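Local coordinates for flagellar hook-associated protein 2 (Bdellovibrio bacteriovorus, PDB 6KTY), which probably caps the tip of the growing flagellar filament, promoting flagellin polymerisation and keeping exported subunits from leaking away, at residues L40-A45 / E146-Q151; A46-F51 / P112-V117; P52-T57 / T83-M88; Q56-V61 / D137-M142. One frame throughout, in Å; residues are numbered along the deposited sequence.

Contact 1: residues L40-A45 / E146-Q151; sequences LAQKPA and ESRKAQ
A45 and R148 exchange two backbone hydrogen bonds, A45 N to R148 O at 2.9 Å and R148 N to A45 O at 2.7 Å, as an antiparallel hydrogen-bonded pair. Q42 and Q151 make a second such pair, with Q42 N 2.8 Å from Q151 O. Between the two lies the tight part: P44 CD rests on A150 CB at 3.7 Å, and P44 CA makes a CA-H...O contact with R148 O. The Q42 chain bends at chi2 (-78°), where CD turns off, and R148 NH1 meets its OE1 at 2.8 Å, in the carbonyl plane and on a lone pair; NH2 adds a weak bond to the same oxygen. Amide and guanidinium planes stand 75° apart. On the looser side S147 and K149 are exposed; K149 points away, and S147 touches A45 O through CA and CB. Water 1 donates to K43 O but has a weak, doubtful contact with R148 NH1. K43 NZ is salt-bridged to D158 of the second subunit. Q42 NE2 donates to L40 O and to E188 of the second subunit. Gripped at oxygen and nitrogen, the Q42 amide is fixed in orientation and adds a side-chain link beside four backbone bonds between the segments.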
loop_
_atom_site.group_PDB
_atom_site.type_symbol
_atom_site.label_atom_id
_atom_site.label_comp_id
_atom_site.label_asym_id
_atom_site.label_seq_id
_atom_site.Cartn_x
_atom_site.Cartn_y
_atom_site.Cartn_z
ATOM N N LEU A 40 -9.308 5.610 -9.502
ATOM C CA LEU A 40 -10.752 5.578 -9.476
ATOM C C LEU A 40 -11.288 6.543 -10.537
ATOM O O LEU A 40 -10.616 7.488 -10.935
ATOM C CB LEU A 40 -11.293 5.967 -8.107
ATOM C CG LEU A 40 -10.964 5.016 -6.958
ATOM C CD1 LEU A 40 -11.450 5.675 -5.674
ATOM C CD2 LEU A 40 -11.600 3.617 -7.097
ATOM N N ALA A 41 -12.497 6.295 -11.004
ATOM C CA ALA A 41 -13.191 7.304 -11.807
ATOM C C ALA A 41 -13.428 8.572 -10.949
ATOM O O ALA A 41 -13.683 8.453 -9.760
ATOM C CB ALA A 41 -14.499 6.745 -12.319
ATOM N N GLN A 42 -13.312 9.753 -11.562
ATOM C CA GLN A 42 -13.329 11.029 -10.838
ATOM C C GLN A 42 -14.535 11.859 -11.288
ATOM O O GLN A 42 -14.817 11.941 -12.499
ATOM C CB GLN A 42 -12.061 11.836 -11.108
ATOM C CG GLN A 42 -10.769 11.111 -10.930
ATOM C CD GLN A 42 -10.379 10.980 -9.466
ATOM O OE1 GLN A 42 -10.251 11.969 -8.766
ATOM N NE2 GLN A 42 -10.190 9.763 -9.012
ATOM N N LYS A 43 -15.224 12.452 -10.304
ATOM C CA LYS A 43 -16.272 13.440 -10.535
ATOM C C LYS A 43 -15.659 14.770 -10.926
ATOM O O LYS A 43 -14.624 15.135 -10.390
ATOM C CB LYS A 43 -17.084 13.674 -9.259
ATOM C CG LYS A 43 -17.818 12.480 -8.734
ATOM C CD LYS A 43 -18.379 12.816 -7.338
ATOM C CE LYS A 43 -18.468 11.588 -6.434
ATOM N NZ LYS A 43 -17.361 11.591 -5.391
ATOM N N PRO A 44 -16.321 15.527 -11.820
ATOM C CA PRO A 44 -15.862 16.901 -12.047
ATOM C C PRO A 44 -16.164 17.685 -10.761
ATOM O O PRO A 44 -17.166 17.383 -10.098
ATOM C CB PRO A 44 -16.751 17.381 -13.193
ATOM C CG PRO A 44 -18.028 16.615 -12.979
ATOM C CD PRO A 44 -17.664 15.309 -12.378
ATOM N N ALA A 45 -15.344 18.667 -10.423
ATOM C CA ALA A 45 -15.552 19.422 -9.184
ATOM C C ALA A 45 -14.818 20.724 -9.146
ATOM O O ALA A 45 -13.861 20.932 -9.911
ATOM C CB ALA A 45 -15.175 18.541 -7.935
ATOM N N GLU A 146 -9.785 26.325 -7.431
ATOM C CA GLU A 146 -9.348 25.082 -8.020
ATOM C C GLU A 146 -10.515 24.353 -8.658
ATOM O O GLU A 146 -11.620 24.379 -8.125
ATOM C CB GLU A 146 -8.737 24.225 -6.907
ATOM C CG GLU A 146 -7.268 23.847 -7.078
ATOM C CD GLU A 146 -6.882 22.697 -6.160
ATOM O OE1 GLU A 146 -6.779 22.940 -4.929
ATOM O OE2 GLU A 146 -6.730 21.551 -6.660
ATOM N N SER A 147 -10.291 23.718 -9.804
ATOM C CA SER A 147 -11.276 22.776 -10.337
ATOM C C SER A 147 -10.622 21.499 -10.853
ATOM O O SER A 147 -9.409 21.477 -11.110
ATOM C CB SER A 147 -12.113 23.416 -11.435
ATOM O OG SER A 147 -11.304 23.911 -12.466
ATOM N N ARG A 148 -11.431 20.448 -10.971
ATOM C CA ARG A 148 -10.985 19.152 -11.476
ATOM C C ARG A 148 -11.957 18.604 -12.531
ATOM O O ARG A 148 -13.180 18.697 -12.375
ATOM C CB ARG A 148 -10.806 18.187 -10.328
ATOM C CG ARG A 148 -9.529 18.463 -9.489
ATOM C CD ARG A 148 -9.320 17.396 -8.448
ATOM N NE ARG A 148 -8.446 16.266 -8.858
ATOM C CZ ARG A 148 -8.877 15.042 -9.210
ATOM N NH1 ARG A 148 -10.174 14.741 -9.317
ATOM N NH2 ARG A 148 -7.990 14.107 -9.515
ATOM N N LYS A 149 -11.403 18.051 -13.604
ATOM C CA LYS A 149 -12.209 17.526 -14.670
ATOM C C LYS A 149 -12.685 16.145 -14.259
ATOM O O LYS A 149 -12.032 15.450 -13.473
ATOM C CB LYS A 149 -11.412 17.385 -15.978
ATOM C CG LYS A 149 -10.726 18.650 -16.440
ATOM C CD LYS A 149 -9.795 18.322 -17.617
ATOM C CE LYS A 149 -8.936 19.516 -18.055
ATOM N NZ LYS A 149 -7.703 19.000 -18.751
ATOM N N ALA A 150 -13.826 15.760 -14.790
ATOM C CA ALA A 150 -14.303 14.380 -14.660
ATOM C C ALA A 150 -13.302 13.457 -15.365
ATOM O O ALA A 150 -12.754 13.812 -16.424
ATOM C CB ALA A 150 -15.656 14.226 -15.304
ATOM N N GLN A 151 -13.086 12.283 -14.792
ATOM C CA GLN A 151 -12.196 11.296 -15.410
ATOM C C GLN A 151 -12.712 9.877 -15.306
ATOM O O GLN A 151 -13.421 9.496 -14.365
ATOM C CB GLN A 151 -10.822 11.289 -14.761
ATOM C CG GLN A 151 -10.006 12.587 -14.824
ATOM C CD GLN A 151 -8.582 12.334 -14.355
ATOM O OE1 GLN A 151 -7.926 11.404 -14.843
ATOM N NE2 GLN A 151 -8.102 13.127 -13.400
HETATM O O HOH W 1 -12.574 15.057 -8.664
#

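Contact 2: residues A46-F51 / P112-V117; sequences AMSNGF and PFKLLV
M47 and K114 side chains cross at about a right angle, M47 CG lying 4.0 Å from K114 CB. With CG anti to the backbone N (chi1 -167°), the M47 chain continues until its methyl CE touches L116 CD1 at 3.7 Å; M47 and L116 are a non-hydrogen-bonded pair on one face of the sheet, where F160 of the second subunit packs on both. K114 runs extended past the other backbone: its CG lies 3.4 Å from S48 O, its CE lies near G50, and its NZ ends in a salt bridge with D105. A46 and V117, a hydrogen-bonded pair, turn to the other face, and V117 there touches I91 of helix 84-94, the helix that also receives L115. The strands concerned, 45-48 and 113-119, are the two central ones of an antiparallel four-stranded sheet, but the register shifts by one between M47 and F51, so the contact consists of two ladders with a loop between. At this break S48 OG, set between its own N and carbonyl carbon (chi1 80°), accepts from L115 N and donates to N49 O. S48 N reaches L115 O at 2.6 Å. Beyond it, F51 N donates to F113 O at 2.7 Å and F113 N donates to F51 O. Both rings lead away from the partner segment, each offering its edge in plane to the other residue's carbonyl oxygen, with F113 CD2 3.6 Å from F51 O; F51 goes on to meet L84 and I59.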
loop_
_atom_site.group_PDB
_atom_site.type_symbol
_atom_site.label_atom_id
_atom_site.label_comp_id
_atom_site.label_asym_id
_atom_site.label_seq_id
_atom_site.Cartn_x
_atom_site.Cartn_y
_atom_site.Cartn_z
ATOM N N ALA A 46 -15.251 21.630 -8.268
ATOM C CA ALA A 46 -14.542 22.927 -8.114
ATOM C C ALA A 46 -14.616 23.344 -6.650
ATOM O O ALA A 46 -15.571 22.967 -5.902
ATOM C CB ALA A 46 -15.131 24.052 -9.083
ATOM N N MET A 47 -13.595 24.029 -6.192
ATOM C CA MET A 47 -13.569 24.421 -4.774
ATOM C C MET A 47 -13.312 25.888 -4.682
ATOM O O MET A 47 -12.404 26.394 -5.361
ATOM C CB MET A 47 -12.496 23.648 -3.980
ATOM C CG MET A 47 -12.634 23.797 -2.448
ATOM S SD MET A 47 -11.526 22.784 -1.491
ATOM C CE MET A 47 -12.376 21.223 -1.571
ATOM N N SER A 48 -14.073 26.578 -3.833
ATOM C CA SER A 48 -13.882 28.041 -3.684
ATOM C C SER A 48 -12.603 28.452 -2.953
ATOM O O SER A 48 -11.951 27.631 -2.299
ATOM C CB SER A 48 -15.089 28.682 -2.980
ATOM O OG SER A 48 -15.000 28.490 -1.577
ATOM N N ASN A 49 -12.249 29.734 -3.090
ATOM C CA ASN A 49 -11.394 30.424 -2.119
ATOM C C ASN A 49 -11.957 30.349 -0.690
ATOM O O ASN A 49 -13.133 29.991 -0.486
ATOM C CB ASN A 49 -11.134 31.876 -2.557
ATOM C CG ASN A 49 -12.422 32.709 -2.702
ATOM O OD1 ASN A 49 -13.446 32.222 -3.136
ATOM N ND2 ASN A 49 -12.343 33.978 -2.325
ATOM N N GLY A 50 -11.105 30.629 0.282
ATOM C CA GLY A 50 -11.435 30.484 1.704
ATOM C C GLY A 50 -12.190 31.697 2.231
ATOM O O GLY A 50 -11.940 32.836 1.812
ATOM N N PHE A 51 -13.112 31.447 3.160
ATOM C CA PHE A 51 -13.886 32.492 3.813
ATOM C C PHE A 51 -13.706 32.381 5.310
ATOM O O PHE A 51 -13.488 31.258 5.831
ATOM C CB PHE A 51 -15.358 32.341 3.450
ATOM C CG PHE A 51 -15.690 32.839 2.077
ATOM C CD1 PHE A 51 -15.329 32.115 0.948
ATOM C CD2 PHE A 51 -16.373 34.036 1.909
ATOM C CE1 PHE A 51 -15.634 32.590 -0.326
ATOM C CE2 PHE A 51 -16.678 34.518 0.622
ATOM C CZ PHE A 51 -16.293 33.815 -0.483
ATOM N N PRO A 112 -10.804 29.611 6.631
ATOM C CA PRO A 112 -10.787 28.179 6.473
ATOM C C PRO A 112 -11.969 27.622 5.660
ATOM O O PRO A 112 -11.848 26.526 5.095
ATOM C CB PRO A 112 -10.822 27.688 7.920
ATOM C CG PRO A 112 -11.592 28.692 8.651
ATOM C CD PRO A 112 -11.419 30.005 7.906
ATOM N N PHE A 113 -13.071 28.359 5.526
ATOM C CA PHE A 113 -14.292 27.750 4.964
ATOM C C PHE A 113 -14.311 27.831 3.439
ATOM O O PHE A 113 -14.096 28.896 2.871
ATOM C CB PHE A 113 -15.560 28.365 5.561
ATOM C CG PHE A 113 -15.722 28.098 7.036
ATOM C CD1 PHE A 113 -16.286 26.911 7.488
ATOM C CD2 PHE A 113 -15.317 29.035 7.972
ATOM C CE1 PHE A 113 -16.459 26.675 8.860
ATOM C CE2 PHE A 113 -15.461 28.791 9.334
ATOM C CZ PHE A 113 -16.027 27.608 9.776
ATOM N N LYS A 114 -14.540 26.695 2.784
ATOM C CA LYS A 114 -14.614 26.643 1.322
ATOM C C LYS A 114 -15.814 25.915 0.796
ATOM O O LYS A 114 -16.283 24.932 1.409
ATOM C CB LYS A 114 -13.346 26.029 0.774
ATOM C CG LYS A 114 -12.148 26.914 0.988
ATOM C CD LYS A 114 -10.906 26.194 0.612
ATOM C CE LYS A 114 -9.688 27.079 0.883
ATOM N NZ LYS A 114 -8.414 26.481 0.437
ATOM N N LEU A 115 -16.357 26.424 -0.308
ATOM C CA LEU A 115 -17.467 25.766 -0.982
ATOM C C LEU A 115 -16.869 24.763 -1.955
ATOM O O LEU A 115 -15.978 25.110 -2.736
ATOM C CB LEU A 115 -18.348 26.774 -1.722
ATOM C CG LEU A 115 -19.555 26.206 -2.484
ATOM C CD1 LEU A 115 -20.666 25.777 -1.512
ATOM C CD2 LEU A 115 -20.070 27.252 -3.462
ATOM N N LEU A 116 -17.307 23.513 -1.838
ATOM C CA LEU A 116 -16.934 22.447 -2.766
ATOM C C LEU A 116 -18.166 22.073 -3.576
ATOM O O LEU A 116 -19.209 21.715 -3.002
ATOM C CB LEU A 116 -16.430 21.222 -1.984
ATOM C CG LEU A 116 -16.282 19.877 -2.749
ATOM C CD1 LEU A 116 -15.149 19.989 -3.766
ATOM C CD2 LEU A 116 -15.997 18.694 -1.790
ATOM N N VAL A 117 -18.068 22.123 -4.894
ATOM C CA VAL A 117 -19.218 21.759 -5.735
ATOM C C VAL A 117 -18.743 20.596 -6.649
ATOM O O VAL A 117 -17.750 20.735 -7.352
ATOM C CB VAL A 117 -19.683 22.958 -6.549
ATOM C CG1 VAL A 117 -20.839 22.606 -7.468
ATOM C CG2 VAL A 117 -20.058 24.157 -5.621
#

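Contact 3: residues P52-T57 / T83-M88; sequences PDKDQT and TLDGVM
The N terminus of helix 84-94, capped by T83, is where K54 meets D85. T83 is the N-cap: its OG1, placed by chi1 (62°) between the backbone N and the carbonyl carbon, accepts from G86 N at 2.9 Å. Two further first-turn amides are served from outside the helix. D85 N donates to K54 O at 3.0 Å, in the carbonyl plane, and L84 N donates to water 2 at 2.9 Å, a water that in turn lies 2.6 Å from T57 O. The K54 and D85 side chains lie side by side, pointing the same way, and their salt bridge, K54 NZ to D85 OD2 at 3.4 Å, is weak; D85 OD1 has its stronger partner in K89. On the loop side D53 OD1 fixes the turn, taking T57 N at 2.8 Å on its syn lone pair and Q56 N at 2.7 Å from above the carboxylate plane, while T57 OG1 donates to D53 OD2. T83 CG2 rests against the D55 carbonyl carbon. The result is a threonine N-cap, a recognised helix-start motif, with an Asx motif in the loop set against it.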
loop_
_atom_site.group_PDB
_atom_site.type_symbol
_atom_site.label_atom_id
_atom_site.label_comp_id
_atom_site.label_asym_id
_atom_site.label_seq_id
_atom_site.Cartn_x
_atom_site.Cartn_y
_atom_site.Cartn_z
ATOM N N PRO A 52 -13.833 33.520 6.027
ATOM C CA PRO A 52 -13.626 33.462 7.460
ATOM C C PRO A 52 -14.768 32.801 8.213
ATOM O O PRO A 52 -14.620 32.481 9.372
ATOM C CB PRO A 52 -13.465 34.946 7.867
ATOM C CG PRO A 52 -14.213 35.728 6.822
ATOM C CD PRO A 52 -14.113 34.891 5.547
ATOM N N ASP A 53 -15.906 32.623 7.564
ATOM C CA ASP A 53 -17.071 32.041 8.204
ATOM C C ASP A 53 -17.949 31.517 7.069
ATOM O O ASP A 53 -17.733 31.870 5.896
ATOM C CB ASP A 53 -17.817 33.100 9.015
ATOM C CG ASP A 53 -18.367 34.206 8.143
ATOM O OD1 ASP A 53 -19.372 33.974 7.443
ATOM O OD2 ASP A 53 -17.786 35.308 8.151
ATOM N N LYS A 54 -18.930 30.700 7.416
ATOM C CA LYS A 54 -19.833 30.152 6.411
ATOM C C LYS A 54 -21.252 30.663 6.587
ATOM O O LYS A 54 -22.153 30.264 5.849
ATOM C CB LYS A 54 -19.810 28.615 6.462
ATOM C CG LYS A 54 -20.515 27.966 7.651
ATOM C CD LYS A 54 -20.409 26.462 7.480
ATOM C CE LYS A 54 -21.002 25.667 8.616
ATOM N NZ LYS A 54 -22.342 26.152 9.060
ATOM N N ASP A 55 -21.459 31.535 7.568
ATOM C CA ASP A 55 -22.815 31.915 7.944
ATOM C C ASP A 55 -23.031 33.414 8.120
ATOM O O ASP A 55 -24.090 33.797 8.579
ATOM C CB ASP A 55 -23.215 31.188 9.235
ATOM C CG ASP A 55 -22.362 31.598 10.427
ATOM O OD1 ASP A 55 -21.286 32.204 10.223
ATOM O OD2 ASP A 55 -22.769 31.312 11.565
ATOM N N GLN A 56 -22.055 34.255 7.764
ATOM C CA GLN A 56 -22.197 35.708 7.913
ATOM C C GLN A 56 -21.726 36.494 6.676
ATOM O O GLN A 56 -22.404 37.409 6.224
ATOM C CB GLN A 56 -21.415 36.184 9.140
ATOM C CG GLN A 56 -21.888 35.569 10.431
ATOM C CD GLN A 56 -20.947 35.840 11.590
ATOM O OE1 GLN A 56 -20.822 36.975 12.037
ATOM N NE2 GLN A 56 -20.292 34.788 12.092
ATOM N N THR A 57 -20.547 36.150 6.165
ATOM C CA THR A 57 -19.928 36.891 5.075
ATOM C C THR A 57 -20.701 36.547 3.833
ATOM O O THR A 57 -20.898 35.364 3.540
ATOM C CB THR A 57 -18.443 36.503 4.905
ATOM O OG1 THR A 57 -17.729 36.822 6.114
ATOM C CG2 THR A 57 -17.815 37.229 3.707
ATOM N N THR A 83 -24.560 33.583 2.097
ATOM C CA THR A 83 -23.455 33.048 2.877
ATOM C C THR A 83 -23.010 31.755 2.174
ATOM O O THR A 83 -23.752 31.209 1.361
ATOM C CB THR A 83 -23.881 32.721 4.307
ATOM O OG1 THR A 83 -24.898 31.716 4.262
ATOM C CG2 THR A 83 -24.445 33.987 5.043
ATOM N N LEU A 84 -21.820 31.242 2.491
ATOM C CA LEU A 84 -21.376 30.000 1.866
ATOM C C LEU A 84 -22.407 28.925 2.123
ATOM O O LEU A 84 -22.721 28.152 1.237
ATOM C CB LEU A 84 -20.047 29.535 2.407
ATOM C CG LEU A 84 -18.763 30.249 1.925
ATOM C CD1 LEU A 84 -17.612 29.306 2.299
ATOM C CD2 LEU A 84 -18.786 30.600 0.442
ATOM N N ASP A 85 -22.941 28.904 3.335
ATOM C CA ASP A 85 -24.002 27.975 3.661
ATOM C C ASP A 85 -25.268 28.169 2.817
ATOM O O ASP A 85 -25.847 27.184 2.373
ATOM C CB ASP A 85 -24.327 28.013 5.139
ATOM C CG ASP A 85 -24.263 26.642 5.732
ATOM O OD1 ASP A 85 -25.351 26.054 5.989
ATOM O OD2 ASP A 85 -23.102 26.126 5.791
ATOM N N GLY A 86 -25.696 29.419 2.615
ATOM C CA GLY A 86 -26.889 29.691 1.768
ATOM C C GLY A 86 -26.699 29.265 0.317
ATOM O O GLY A 86 -27.592 28.716 -0.304
ATOM N N VAL A 87 -25.512 29.519 -0.210
ATOM C CA VAL A 87 -25.189 29.191 -1.564
ATOM C C VAL A 87 -25.144 27.680 -1.763
ATOM O O VAL A 87 -25.665 27.128 -2.739
ATOM C CB VAL A 87 -23.845 29.777 -1.952
ATOM C CG1 VAL A 87 -23.427 29.216 -3.313
ATOM C CG2 VAL A 87 -23.931 31.352 -1.974
ATOM N N MET A 88 -24.491 26.999 -0.830
ATOM C CA MET A 88 -24.526 25.553 -0.828
ATOM C C MET A 88 -25.977 25.077 -0.866
ATOM O O MET A 88 -26.315 24.225 -1.693
ATOM C CB MET A 88 -23.816 25.027 0.412
ATOM C CG MET A 88 -23.676 23.550 0.389
ATOM S SD MET A 88 -24.405 22.880 1.852
ATOM C CE MET A 88 -23.168 23.318 2.984
HETATM O O HOH W 2 -20.235 32.926 4.259
#

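Contact 4: residues Q56-V61 / D137-M142; sequences QTQIGV and DGDQDM
With chi1 at -67° D139 sets CG anti to its carbonyl carbon, and OD2 then accepts from Q58 N at 2.9 Å, nearly straight (170° at the hydrogen) and from above the carboxylate plane. I59, with chi1 at 76°, places CG1 between its backbone N and carbonyl carbon, and its CD1 meets M142.

The first group makes two hydrogen bonds. D139 N donates to Q58 O at 2.7 Å, so a single aspartate uses both its backbone amide and its carboxylate on the backbone of one glutamine. T57 CG2 adds an apolar touch alongside, 3.9 Å from D139 CB, and the same methyl is 3.9 Å from Q140 OE1; Q140 NE2 donates to G50 O, which ties this loop to the neighbouring strand region.

The second group is buried. I59 CD1 is 3.5 Å from M142 CE, closer than usual van der Waals contact, and 3.9 Å from M142 CB. L135 also packs on I59, and I133 on M142, so the pair is set against strand 129-136. Next to it G60 and G138 bring their backbones together, CA to CA at 3.7 Å. A CB on G60 would collide with the preceding carbonyl oxygen, so the backbone shape, with positive phi, calls for glycine.

D139 is exposed, and its charge may be partly offset by the peptide N-H it accepts. The contact is therefore polar at its solvent edge and apolar inside, joined by one backbone bond, one carboxylate-to-backbone bond and a side-chain pair.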
loop_
_atom_site.group_PDB
_atom_site.type_symbol
_atom_site.label_atom_id
_atom_site.label_comp_id
_atom_site.label_asym_id
_atom_site.label_seq_id
_atom_site.Cartn_x
_atom_site.Cartn_y
_atom_site.Cartn_z
ATOM N N GLN A 56 -22.055 34.255 7.764
ATOM C CA GLN A 56 -22.197 35.708 7.913
ATOM C C GLN A 56 -21.726 36.494 6.676
ATOM O O GLN A 56 -22.404 37.409 6.224
ATOM C CB GLN A 56 -21.415 36.184 9.140
ATOM C CG GLN A 56 -21.888 35.569 10.431
ATOM C CD GLN A 56 -20.947 35.840 11.590
ATOM O OE1 GLN A 56 -20.822 36.975 12.037
ATOM N NE2 GLN A 56 -20.292 34.788 12.092
ATOM N N THR A 57 -20.547 36.150 6.165
ATOM C CA THR A 57 -19.928 36.891 5.075
ATOM C C THR A 57 -20.701 36.547 3.833
ATOM O O THR A 57 -20.898 35.364 3.540
ATOM C CB THR A 57 -18.443 36.503 4.905
ATOM O OG1 THR A 57 -17.729 36.822 6.114
ATOM C CG2 THR A 57 -17.815 37.229 3.707
ATOM N N GLN A 58 -21.213 37.565 3.161
ATOM C CA GLN A 58 -22.111 37.365 2.030
ATOM C C GLN A 58 -21.336 37.502 0.730
ATOM O O GLN A 58 -20.476 38.392 0.604
ATOM C CB GLN A 58 -23.273 38.359 2.087
ATOM C CG GLN A 58 -24.044 38.235 3.404
ATOM C CD GLN A 58 -25.512 38.383 3.239
ATOM O OE1 GLN A 58 -26.016 39.502 3.300
ATOM N NE2 GLN A 58 -26.233 37.254 3.025
ATOM N N ILE A 59 -21.629 36.619 -0.226
ATOM C CA ILE A 59 -20.923 36.658 -1.525
ATOM C C ILE A 59 -21.635 37.460 -2.620
ATOM O O ILE A 59 -21.101 37.600 -3.729
ATOM C CB ILE A 59 -20.556 35.249 -2.022
ATOM C CG1 ILE A 59 -21.755 34.458 -2.600
ATOM C CG2 ILE A 59 -19.923 34.439 -0.911
ATOM C CD1 ILE A 59 -21.293 33.262 -3.502
ATOM N N GLY A 60 -22.836 37.957 -2.324
ATOM C CA GLY A 60 -23.579 38.795 -3.239
ATOM C C GLY A 60 -24.786 38.142 -3.923
ATOM O O GLY A 60 -25.195 37.031 -3.593
ATOM N N VAL A 61 -25.343 38.855 -4.896
ATOM C CA VAL A 61 -26.520 38.401 -5.602
ATOM C C VAL A 61 -26.165 38.274 -7.070
ATOM O O VAL A 61 -25.349 39.028 -7.592
ATOM C CB VAL A 61 -27.719 39.372 -5.392
ATOM C CG1 VAL A 61 -27.340 40.825 -5.731
ATOM C CG2 VAL A 61 -28.918 38.939 -6.191
ATOM N N ASP A 137 -22.338 43.215 -5.223
ATOM C CA ASP A 137 -22.558 43.625 -3.818
ATOM C C ASP A 137 -22.132 42.624 -2.713
ATOM O O ASP A 137 -22.650 42.660 -1.593
ATOM C CB ASP A 137 -24.022 44.057 -3.610
ATOM C CG ASP A 137 -24.368 45.347 -4.354
ATOM O OD1 ASP A 137 -23.600 45.736 -5.276
ATOM O OD2 ASP A 137 -25.407 45.970 -4.018
ATOM N N GLY A 138 -21.194 41.743 -3.000
ATOM C CA GLY A 138 -20.747 40.810 -1.977
ATOM C C GLY A 138 -19.810 41.485 -0.979
ATOM O O GLY A 138 -19.204 42.501 -1.280
ATOM N N ASP A 139 -19.685 40.893 0.203
ATOM C CA ASP A 139 -18.743 41.363 1.218
ATOM C C ASP A 139 -17.347 40.952 0.788
ATOM O O ASP A 139 -16.362 41.575 1.156
ATOM C CB ASP A 139 -19.021 40.704 2.567
ATOM C CG ASP A 139 -20.338 41.114 3.170
ATOM O OD1 ASP A 139 -20.847 42.221 2.859
ATOM O OD2 ASP A 139 -20.868 40.304 3.961
ATOM N N GLN A 140 -17.279 39.865 0.032
ATOM C CA GLN A 140 -16.031 39.283 -0.361
ATOM C C GLN A 140 -16.228 38.535 -1.674
ATOM O O GLN A 140 -17.275 37.939 -1.907
ATOM C CB GLN A 140 -15.552 38.333 0.734
ATOM C CG GLN A 140 -14.190 37.703 0.468
ATOM C CD GLN A 140 -13.842 36.585 1.445
ATOM O OE1 GLN A 140 -14.156 36.660 2.643
ATOM N NE2 GLN A 140 -13.190 35.544 0.937
ATOM N N ASP A 141 -15.191 38.549 -2.501
ATOM C CA ASP A 141 -15.180 37.839 -3.775
ATOM C C ASP A 141 -15.226 36.322 -3.595
ATOM O O ASP A 141 -14.425 35.759 -2.832
ATOM C CB ASP A 141 -13.892 38.191 -4.537
ATOM C CG ASP A 141 -13.886 39.614 -5.060
ATOM O OD1 ASP A 141 -14.978 40.204 -5.283
ATOM O OD2 ASP A 141 -12.778 40.155 -5.255
ATOM N N MET A 142 -16.151 35.656 -4.288
ATOM C CA MET A 142 -16.119 34.195 -4.382
ATOM C C MET A 142 -15.653 33.774 -5.744
ATOM O O MET A 142 -16.143 34.272 -6.749
ATOM C CB MET A 142 -17.497 33.549 -4.148
ATOM C CG MET A 142 -17.373 32.105 -3.753
ATOM S SD MET A 142 -17.586 30.935 -5.106
ATOM C CE MET A 142 -19.357 30.692 -4.873
#

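How the contacts relate
From the N terminus, the chain first meets contact 1, where 40-45 pairs with 146-151 and closes the widest loop, at the connection between the two sheets. Contact 2 lies within it: strand 45-48, which begins at the end of 40-45, pairs with strand 113-119 in the same sheet. Contact 3 lies within contact 2, bringing 52-57 to the start of helix 84-94. Contact 4 begins in the same loop, sharing Q56 and T57, but its partner 137-142 comes after 112-117, so contacts 2 and 4 cross while contact 4 stays inside contact 1. A probable hydrogen bond from N49 to D141 links sheet and loop, and F113 packing on L84 links sheet and helix.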